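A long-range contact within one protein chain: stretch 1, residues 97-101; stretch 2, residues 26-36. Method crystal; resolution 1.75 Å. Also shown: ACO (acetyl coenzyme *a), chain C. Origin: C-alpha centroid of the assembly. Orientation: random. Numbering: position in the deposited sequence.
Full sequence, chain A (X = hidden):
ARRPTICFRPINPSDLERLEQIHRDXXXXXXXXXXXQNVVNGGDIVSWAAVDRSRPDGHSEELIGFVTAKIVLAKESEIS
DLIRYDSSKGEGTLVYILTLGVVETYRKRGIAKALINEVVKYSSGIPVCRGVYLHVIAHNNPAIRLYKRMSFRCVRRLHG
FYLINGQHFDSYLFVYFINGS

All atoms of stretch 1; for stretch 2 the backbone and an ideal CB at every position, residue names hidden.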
# COMPACT_ATOMS: atom_id res chain seq x y z
N ILE A 97 -2.57 -0.13 -3.60
CA ILE A 97 -2.04 -0.10 -2.24
C ILE A 97 -3.17 0.24 -1.28
O ILE A 97 -3.88 1.24 -1.47
CB ILE A 97 -0.88 0.90 -2.11
CG1 ILE A 97 0.36 0.39 -2.85
CG2 ILE A 97 -0.59 1.17 -0.60
CD1 ILE A 97 1.40 1.46 -3.08
N LEU A 98 -3.35 -0.61 -0.28
CA LEU A 98 -4.39 -0.46 0.73
C LEU A 98 -3.85 0.30 1.94
O LEU A 98 -4.40 1.34 2.33
CB LEU A 98 -4.87 -1.83 1.19
CG LEU A 98 -5.56 -2.71 0.12
CD1 LEU A 98 -5.46 -4.16 0.51
CD2 LEU A 98 -7.02 -2.30 0.08
N THR A 99 -2.79 -0.21 2.55
CA THR A 99 -2.25 0.43 3.75
C THR A 99 -0.73 0.50 3.67
O THR A 99 -0.08 -0.26 2.96
CB THR A 99 -2.66 -0.32 5.02
OG1 THR A 99 -1.96 -1.57 5.11
CG2 THR A 99 -4.17 -0.56 5.07
N LEU A 100 -0.18 1.45 4.43
CA LEU A 100 1.26 1.67 4.48
C LEU A 100 1.52 2.36 5.81
O LEU A 100 0.77 3.27 6.16
CB LEU A 100 1.73 2.55 3.32
CG LEU A 100 3.12 3.15 3.40
CD1 LEU A 100 4.16 2.08 3.13
CD2 LEU A 100 3.26 4.30 2.42
N GLY A 101 2.54 1.91 6.55
CA GLY A 101 2.87 2.54 7.81
C GLY A 101 4.26 2.15 8.26
O GLY A 101 4.74 1.06 7.96
N UNK A 26 -1.55 3.27 14.22
CA UNK A 26 -1.01 4.33 13.36
C UNK A 26 -1.75 4.51 12.05
O UNK A 26 -1.54 5.51 11.36
CB UNK A 26 0.46 4.04 13.06
N UNK A 27 -2.61 3.55 11.67
CA UNK A 27 -3.26 3.72 10.38
C UNK A 27 -4.68 4.24 10.57
O UNK A 27 -5.50 3.56 11.20
CB UNK A 27 -3.27 2.40 9.60
N UNK A 28 -5.02 5.39 10.00
CA UNK A 28 -6.31 6.03 10.33
C UNK A 28 -7.54 5.25 9.89
O UNK A 28 -8.59 5.41 10.52
CB UNK A 28 -6.37 7.42 9.69
N UNK A 29 -7.46 4.48 8.81
CA UNK A 29 -8.63 3.76 8.31
C UNK A 29 -8.77 2.44 9.07
O UNK A 29 -7.85 1.61 9.07
CB UNK A 29 -8.52 3.51 6.80
N UNK A 30 -9.93 2.23 9.70
CA UNK A 30 -10.16 1.00 10.44
C UNK A 30 -10.55 -0.14 9.52
O UNK A 30 -11.36 0.03 8.61
CB UNK A 30 -11.24 1.21 11.50
N UNK A 31 -9.97 -1.31 9.79
CA UNK A 31 -10.25 -2.54 9.07
C UNK A 31 -10.73 -3.62 10.03
O UNK A 31 -10.32 -3.68 11.20
CB UNK A 31 -9.01 -3.01 8.31
N UNK A 32 -11.61 -4.47 9.52
CA UNK A 32 -12.16 -5.56 10.29
C UNK A 32 -11.13 -6.67 10.43
O UNK A 32 -10.16 -6.75 9.67
CB UNK A 32 -13.44 -6.09 9.64
N UNK A 33 -11.36 -7.54 11.41
CA UNK A 33 -10.40 -8.60 11.67
C UNK A 33 -10.23 -9.50 10.45
O UNK A 33 -9.12 -9.98 10.17
CB UNK A 33 -10.84 -9.43 12.88
N UNK A 34 -11.30 -9.72 9.70
CA UNK A 34 -11.20 -10.53 8.49
C UNK A 34 -10.16 -9.97 7.53
O UNK A 34 -9.46 -10.72 6.84
CB UNK A 34 -12.56 -10.62 7.79
N UNK A 35 -10.04 -8.64 7.46
CA UNK A 35 -9.06 -8.07 6.54
C UNK A 35 -7.66 -8.56 6.88
O UNK A 35 -6.86 -8.88 5.99
CB UNK A 35 -9.11 -6.54 6.58
N UNK A 36 -7.32 -8.61 8.17
CA UNK A 36 -5.96 -9.00 8.52
C UNK A 36 -5.71 -10.48 8.30
O UNK A 36 -4.57 -10.87 8.03
CB UNK A 36 -5.67 -8.64 9.98
N1A ACO C . 17.70 11.46 6.43
C2A ACO C . 16.75 12.43 6.66
N3A ACO C . 15.48 12.55 6.23
C4A ACO C . 15.12 11.48 5.42
C5A ACO C . 15.99 10.39 5.09
C6A ACO C . 17.29 10.43 5.63
N6A ACO C . 18.18 9.42 5.35
N7A ACO C . 15.36 9.46 4.26
C8A ACO C . 14.12 9.97 4.09
N9A ACO C . 13.93 11.18 4.76
C1B ACO C . 12.73 12.01 4.78
C2B ACO C . 11.95 12.07 3.39
O2B ACO C . 12.54 12.98 2.56
C3B ACO C . 10.61 12.64 4.05
O3B ACO C . 10.90 13.92 4.35
P3B ACO C . 9.44 15.03 4.25
O7A ACO C . 8.77 14.51 5.49
O8A ACO C . 10.04 16.42 4.32
O9A ACO C . 8.84 14.56 2.94
C4B ACO C . 10.46 11.75 5.32
O4B ACO C . 11.82 11.46 5.78
C5B ACO C . 9.65 10.47 5.04
O5B ACO C . 10.17 9.75 3.97
P1A ACO C . 10.27 8.16 4.40
O1A ACO C . 11.20 8.02 5.54
O2A ACO C . 10.47 7.38 3.13
O3A ACO C . 8.78 7.61 4.97
P2A ACO C . 8.75 7.13 6.49
O4A ACO C . 9.37 5.79 6.67
O5A ACO C . 9.01 8.22 7.49
O6A ACO C . 7.08 6.75 6.74
CBP ACO C . 4.75 7.29 6.45
CCP ACO C . 6.26 7.61 6.03
CDP ACO C . 4.42 5.92 5.91
CEP ACO C . 3.81 8.34 5.86
CAP ACO C . 4.74 7.32 8.00
OAP ACO C . 4.85 8.66 8.49
C9P ACO C . 3.49 6.73 8.64
O9P ACO C . 3.48 5.57 8.99
N8P ACO C . 2.41 7.56 8.87
C7P ACO C . 1.15 7.05 9.50
C6P ACO C . 0.46 6.07 8.59
C5P ACO C . 0.06 6.82 7.37
O5P ACO C . -0.33 7.98 7.35
N4P ACO C . 0.15 6.13 6.18
C3P ACO C . -0.23 6.88 4.98
C2P ACO C . -0.77 5.95 3.96
S1P ACO C . -1.26 6.97 2.48
C ACO C . -2.94 7.31 3.01
O ACO C . -3.29 8.39 3.41
CH3 ACO C . -3.86 6.20 2.99

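Ile97 to Gly101 are part of a longer strand. Toward stretch 2 it offers the side chains of Leu98 and Thr99, the carbonyls of Leu98 and Leu100, and the bare CA of Gly101.

Position 26 has its CA-to-CB bond toward the strand, but the ideal CB has nothing of stretch 1 within 5.5 Å. A side chain long enough to span that gap would suit, and the surface at Gly101 is apolar. The residue is Ile26. Its CD1 lies 3.9 Å from Gly101 CA. A CB on residue 101 would fall 2.9 Å from Ile26 CD1, a clash, so the lack of a side chain there leaves room for this methyl.

Position 27 also points toward the strand, its ideal CB 5.4 Å from both Thr99 CB and Leu100 O. Thr99 CG2 and the thioester end of the acetyl coenzyme A flank the space ahead. A large flat or long apolar group would fit. The residue is Phe27, with chi1 at t. Thr99 CB sits 3.9 Å from the centroid of the Phe27 ring, over its face and 15° off the normal, a CH-pi contact. Leu100 O meets the ring edge, 3.5 Å from Phe27 CD1. The same carbonyl, Leu100 O, accepts a hydrogen bond from ACO N4P at 2.9 Å. Phe27 CE1 is 3.8 Å from ACO C2P, so the ring touches both strand and ligand.

Position 28 is out of reach of the strand. Its phi of -65° would allow proline among others, and it is Pro28. Position 29 points toward the strand, but nothing of stretch 1 lies within 5.5 Å of its ideal CB, so the strand sets little preference. It is Ile29, whose end leads away and makes no contact with the strand. Position 30 is out of reach; it is Arg30.

Position 31 points toward the strand from a distance. Only a long side chain would arrive, and an aromatic is a good candidate. Tyr31, chi1 at m, places CE1 3.6 Å from Thr99 CG2. Tyr31 OH comes to 4.0 Å from Leu98 O, without a hydrogen bond.

Positions 32, 33 and 34 are out of reach, so stretch 1 sets no preference. They are Glu32, Ser33 and Glu34.

Position 35 is helical and points toward the strand, with Leu98 CD1 ahead. A long apolar or aromatic group would suit. Phe35, chi1 at t, brings CE1 to 3.8 Å from Leu98 CD1, which lies at the ring edge.

Position 36 points sideways and could hold many residues. It is Phe36, which makes no contact with the strand.

Stretch 2 26-36: IFPIRYESEFF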
# COMPACT_ATOMS: atom_id res chain seq x y z
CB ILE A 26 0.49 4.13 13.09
CG1 ILE A 26 0.75 3.06 12.01
CG2 ILE A 26 1.26 3.79 14.39
CD1 ILE A 26 2.23 2.92 11.68
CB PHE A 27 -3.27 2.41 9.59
CG PHE A 27 -3.52 2.64 8.13
CD1 PHE A 27 -2.52 3.11 7.32
CD2 PHE A 27 -4.79 2.45 7.60
CE1 PHE A 27 -2.76 3.37 5.97
CE2 PHE A 27 -5.03 2.72 6.27
CZ PHE A 27 -4.01 3.18 5.45
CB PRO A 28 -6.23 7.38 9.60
CG PRO A 28 -4.79 7.55 9.25
CD PRO A 28 -4.22 6.21 9.06
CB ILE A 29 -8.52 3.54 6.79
CG1 ILE A 29 -8.18 4.86 6.11
CG2 ILE A 29 -9.84 2.98 6.25
CD1 ILE A 29 -9.19 5.95 6.36
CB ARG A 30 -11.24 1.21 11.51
CG ARG A 30 -10.89 2.23 12.57
CD ARG A 30 -9.75 1.71 13.46
NE ARG A 30 -9.40 2.67 14.51
CZ ARG A 30 -8.32 3.44 14.53
NH1 ARG A 30 -7.42 3.36 13.55
NH2 ARG A 30 -8.13 4.28 15.54
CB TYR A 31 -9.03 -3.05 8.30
CG TYR A 31 -8.72 -2.23 7.06
CD1 TYR A 31 -7.89 -1.11 7.12
CD2 TYR A 31 -9.27 -2.58 5.84
CE1 TYR A 31 -7.63 -0.37 5.97
CE2 TYR A 31 -9.01 -1.84 4.70
CZ TYR A 31 -8.19 -0.74 4.77
OH TYR A 31 -7.93 -0.01 3.63
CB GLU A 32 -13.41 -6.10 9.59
CG GLU A 32 -13.10 -6.58 8.17
CD GLU A 32 -14.27 -7.26 7.47
OE1 GLU A 32 -15.35 -7.39 8.09
OE2 GLU A 32 -14.10 -7.65 6.30
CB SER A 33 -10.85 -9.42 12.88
OG SER A 33 -12.17 -9.91 12.68
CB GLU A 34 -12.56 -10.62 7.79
CG GLU A 34 -13.55 -11.58 8.41
CD GLU A 34 -13.05 -13.02 8.41
OE1 GLU A 34 -11.89 -13.25 8.02
OE2 GLU A 34 -13.83 -13.92 8.77
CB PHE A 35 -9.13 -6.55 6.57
CG PHE A 35 -7.99 -5.89 5.88
CD1 PHE A 35 -7.95 -5.84 4.49
CD2 PHE A 35 -6.97 -5.28 6.60
CE1 PHE A 35 -6.91 -5.22 3.82
CE2 PHE A 35 -5.91 -4.64 5.95
CZ PHE A 35 -5.89 -4.62 4.54
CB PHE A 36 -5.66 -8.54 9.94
CG PHE A 36 -5.70 -7.06 10.07
CD1 PHE A 36 -4.65 -6.29 9.60
CD2 PHE A 36 -6.81 -6.43 10.60
CE1 PHE A 36 -4.69 -4.92 9.67
CE2 PHE A 36 -6.86 -5.04 10.69
CZ PHE A 36 -5.79 -4.29 10.22
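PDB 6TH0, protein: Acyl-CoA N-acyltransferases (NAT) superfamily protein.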